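Local coordinates for protein methyl-coenzyme M reductase subunit gamma (Methanosarcina barkeri, PDB 1E6Y) that forms the gamma subunit of the nickel-cofactor F430 enzyme that releases methane from methyl-coenzyme M, using coenzyme B as reductant, at residues 40-45 with 125-130. Sequence-based numbering, arbitrary orientation.
Sequences LGHRAP and ARERDM
His42 and Glu127 are the nearest pair of CA atoms here, 8.5 Å apart, with Leu40 and Met130 at 10.0 Å, so the two segments meet through side chains. Segment 40-45 leaves helix 33-40 through Gly41, whose phi is positive; segment 125-130 turns from strand 121-126 into helix 127-139 at the N-cap residue Arg126.

Glu127 reaches across fully extended, CG anti to its backbone N (chi1 -172°). Its OE1 takes a salt-bridging hydrogen bond from NH1 of Arg43 at 2.9 Å. The bond is bent, and NH1 arrives from above the carboxylate plane, with the guanidinium turned 82° against it. The same OE1 lies 3.4 Å from CB of His42 and also touches CG and CD of Arg43, while OE2 pairs with Arg81. NH1 of Arg43 has a second carboxylate in Glu131, and NE is held by the carbonyl of Ser47. A leucine in place of Arg43 would probably leave OE1 of Glu127 and the carboxylate of Glu131 without the cation they share, with Arg81 still paired to OE2 of Glu127.

Beside this polar pair, the bent chain of Met130 brings CE to within 3.6 Å of CD2 of His42, obliquely to the ring, and 3.9 Å from CD1 of Leu40. NE2 of the ring is hydrogen-bonded to the carbonyl O of Tyr84, and the carbonyl O of Leu40 lies 3.3 Å above the ring plane, over its centre.

A salt bridge between a buried glutamate and a partly exposed arginine thus flanks an apolar patch, packing the loop after helix 33-40 on a strand-to-helix junction of the four-stranded antiparallel sheet, with the His42 side chain about 13 Å from bound F430.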
ATOM      1  N   LEU C  40      16.427  41.930 -12.126  1.00 14.68           N
ATOM      2  CA  LEU C  40      15.365  40.979 -11.807  1.00 14.14           C
ATOM      3  C   LEU C  40      15.112  40.000 -12.957  1.00 14.03           C
ATOM      4  O   LEU C  40      14.802  38.827 -12.728  1.00 13.28           O
ATOM      5  CB  LEU C  40      14.078  41.728 -11.451  1.00 14.06           C
ATOM      6  CG  LEU C  40      14.125  42.508 -10.134  1.00 14.83           C
ATOM      7  CD1 LEU C  40      12.877  43.357  -9.989  1.00 14.65           C
ATOM      8  CD2 LEU C  40      14.261  41.545  -8.966  1.00 14.65           C
ATOM      9  N   GLY C  41      15.225  40.495 -14.187  1.00 14.13           N
ATOM     10  CA  GLY C  41      15.261  39.627 -15.351  1.00 14.15           C
ATOM     11  C   GLY C  41      13.939  39.041 -15.819  1.00 14.29           C
ATOM     12  O   GLY C  41      13.934  38.079 -16.584  1.00 14.39           O
ATOM     13  N   HIS C  42      12.824  39.653 -15.429  1.00 14.48           N
ATOM     14  CA  HIS C  42      11.500  39.133 -15.780  1.00 14.09           C
ATOM     15  C   HIS C  42      10.926  39.758 -17.051  1.00 14.37           C
ATOM     16  O   HIS C  42       9.972  39.235 -17.628  1.00 14.31           O
ATOM     17  CB  HIS C  42      10.521  39.351 -14.625  1.00 13.47           C
ATOM     18  CG  HIS C  42      11.020  38.848 -13.308  1.00 13.25           C
ATOM     19  ND1 HIS C  42      11.454  37.553 -13.122  1.00 13.33           N
ATOM     20  CD2 HIS C  42      11.183  39.473 -12.118  1.00 12.87           C
ATOM     21  CE1 HIS C  42      11.867  37.404 -11.876  1.00 13.61           C
ATOM     22  NE2 HIS C  42      11.712  38.555 -11.246  1.00 12.79           N
ATOM     23  N   ARG C  43      11.472  40.904 -17.448  1.00 14.79           N
ATOM     24  CA  ARG C  43      11.024  41.594 -18.643  1.00 15.93           C
ATOM     25  C   ARG C  43      12.055  42.661 -19.031  1.00 16.26           C
ATOM     26  O   ARG C  43      12.897  42.972 -18.188  1.00 16.33           O
ATOM     27  CB  ARG C  43       9.669  42.272 -18.426  1.00 15.61           C
ATOM     28  CG  ARG C  43       9.701  43.449 -17.458  1.00 15.66           C
ATOM     29  CD  ARG C  43       8.270  43.977 -17.256  1.00 15.98           C
ATOM     30  NE  ARG C  43       8.337  45.388 -16.831  1.00 16.77           N
ATOM     31  CZ  ARG C  43       8.756  45.753 -15.626  1.00 16.34           C
ATOM     32  NH1 ARG C  43       9.109  44.836 -14.734  1.00 17.09           N
ATOM     33  NH2 ARG C  43       8.829  47.030 -15.261  1.00 17.29           N
ATOM     34  N   ALA C  44      12.025  43.135 -20.275  1.00 17.62           N
ATOM     35  CA  ALA C  44      12.952  44.165 -20.730  1.00 18.23           C
ATOM     36  C   ALA C  44      12.719  45.450 -19.943  1.00 18.88           C
ATOM     37  O   ALA C  44      11.575  45.816 -19.672  1.00 19.27           O
ATOM     38  CB  ALA C  44      12.760  44.414 -22.217  1.00 18.74           C
ATOM     39  N   PRO C  45      13.804  46.131 -19.533  1.00 19.38           N
ATOM     40  CA  PRO C  45      13.684  47.407 -18.817  1.00 19.84           C
ATOM     41  C   PRO C  45      12.760  48.398 -19.525  1.00 20.22           C
ATOM     42  O   PRO C  45      12.809  48.534 -20.751  1.00 20.62           O
ATOM     43  CB  PRO C  45      15.124  47.912 -18.757  1.00 19.92           C
ATOM     44  CG  PRO C  45      15.936  46.663 -18.746  1.00 19.52           C
ATOM     45  CD  PRO C  45      15.214  45.727 -19.682  1.00 19.44           C
ATOM     46  N   ALA C 125       5.506  38.047  -5.492  1.00  9.89           N
ATOM     47  CA  ALA C 125       4.366  38.957  -5.476  1.00  9.56           C
ATOM     48  C   ALA C 125       4.048  39.356  -6.909  1.00 10.27           C
ATOM     49  O   ALA C 125       4.848  39.106  -7.814  1.00 10.16           O
ATOM     50  CB  ALA C 125       4.690  40.196  -4.636  1.00  9.30           C
ATOM     51  N   ARG C 126       2.867  39.938  -7.121  1.00 10.00           N
ATOM     52  CA  ARG C 126       2.525  40.509  -8.416  1.00 10.61           C
ATOM     53  C   ARG C 126       3.700  41.374  -8.873  1.00 10.88           C
ATOM     54  O   ARG C 126       4.226  42.127  -8.047  1.00 12.01           O
ATOM     55  CB  ARG C 126       1.241  41.326  -8.273  1.00  9.41           C
ATOM     56  CG  ARG C 126       0.073  40.453  -7.794  1.00  9.38           C
ATOM     57  CD  ARG C 126      -0.473  39.636  -8.972  1.00  9.25           C
ATOM     58  NE  ARG C 126      -1.767  39.055  -8.576  1.00  9.54           N
ATOM     59  CZ  ARG C 126      -2.658  38.605  -9.453  1.00  9.26           C
ATOM     60  NH1 ARG C 126      -2.422  38.639 -10.756  1.00 10.60           N
ATOM     61  NH2 ARG C 126      -3.804  38.116  -8.973  1.00  9.97           N
ATOM     62  N   GLU C 127       4.123  41.249 -10.127  1.00 11.26           N
ATOM     63  CA  GLU C 127       5.418  41.784 -10.531  1.00 11.72           C
ATOM     64  C   GLU C 127       5.679  43.232 -10.118  1.00 12.34           C
ATOM     65  O   GLU C 127       6.737  43.524  -9.560  1.00 12.48           O
ATOM     66  CB  GLU C 127       5.631  41.641 -12.037  1.00 11.34           C
ATOM     67  CG  GLU C 127       7.049  42.013 -12.446  1.00 11.22           C
ATOM     68  CD  GLU C 127       7.321  41.846 -13.923  1.00 11.56           C
ATOM     69  OE1 GLU C 127       8.478  42.081 -14.326  1.00 12.58           O
ATOM     70  OE2 GLU C 127       6.395  41.484 -14.680  1.00 12.38           O
ATOM     71  N   ARG C 128       4.722  44.131 -10.347  1.00 12.55           N
ATOM     72  CA  ARG C 128       4.947  45.540  -9.997  1.00 13.00           C
ATOM     73  C   ARG C 128       5.007  45.710  -8.485  1.00 12.94           C
ATOM     74  O   ARG C 128       5.772  46.553  -8.000  1.00 13.36           O
ATOM     75  CB  ARG C 128       3.938  46.492 -10.616  1.00 13.15           C
ATOM     76  CG  ARG C 128       2.585  46.603  -9.919  1.00 13.52           C
ATOM     77  CD  ARG C 128       1.632  47.392 -10.814  1.00 13.64           C
ATOM     78  NE  ARG C 128       1.445  46.692 -12.081  1.00 13.65           N
ATOM     79  CZ  ARG C 128       0.996  47.234 -13.191  1.00 14.21           C
ATOM     80  NH1 ARG C 128       0.665  48.520 -13.277  1.00 14.37           N
ATOM     81  NH2 ARG C 128       0.863  46.476 -14.277  1.00 13.85           N
ATOM     82  N   ASP C 129       4.226  44.932  -7.732  1.00 12.04           N
ATOM     83  CA  ASP C 129       4.289  44.975  -6.266  1.00 12.09           C
ATOM     84  C   ASP C 129       5.645  44.473  -5.780  1.00 11.69           C
ATOM     85  O   ASP C 129       6.224  45.026  -4.848  1.00 11.48           O
ATOM     86  CB  ASP C 129       3.203  44.099  -5.629  1.00 12.04           C
ATOM     87  CG  ASP C 129       1.803  44.430  -6.114  1.00 13.49           C
ATOM     88  OD1 ASP C 129       0.960  43.516  -6.062  1.00 12.56           O
ATOM     89  OD2 ASP C 129       1.526  45.587  -6.504  1.00 12.91           O
ATOM     90  N   MET C 130       6.105  43.379  -6.379  1.00 12.11           N
ATOM     91  CA  MET C 130       7.400  42.796  -6.054  1.00 12.64           C
ATOM     92  C   MET C 130       8.534  43.802  -6.274  1.00 12.93           C
ATOM     93  O   MET C 130       9.426  43.927  -5.434  1.00 13.36           O
ATOM     94  CB  MET C 130       7.622  41.533  -6.899  1.00 12.23           C
ATOM     95  CG  MET C 130       8.961  40.842  -6.683  1.00 12.95           C
ATOM     96  SD  MET C 130      10.285  41.596  -7.653  1.00 12.17           S
ATOM     97  CE  MET C 130       9.727  41.227  -9.320  1.00 12.77           C
TER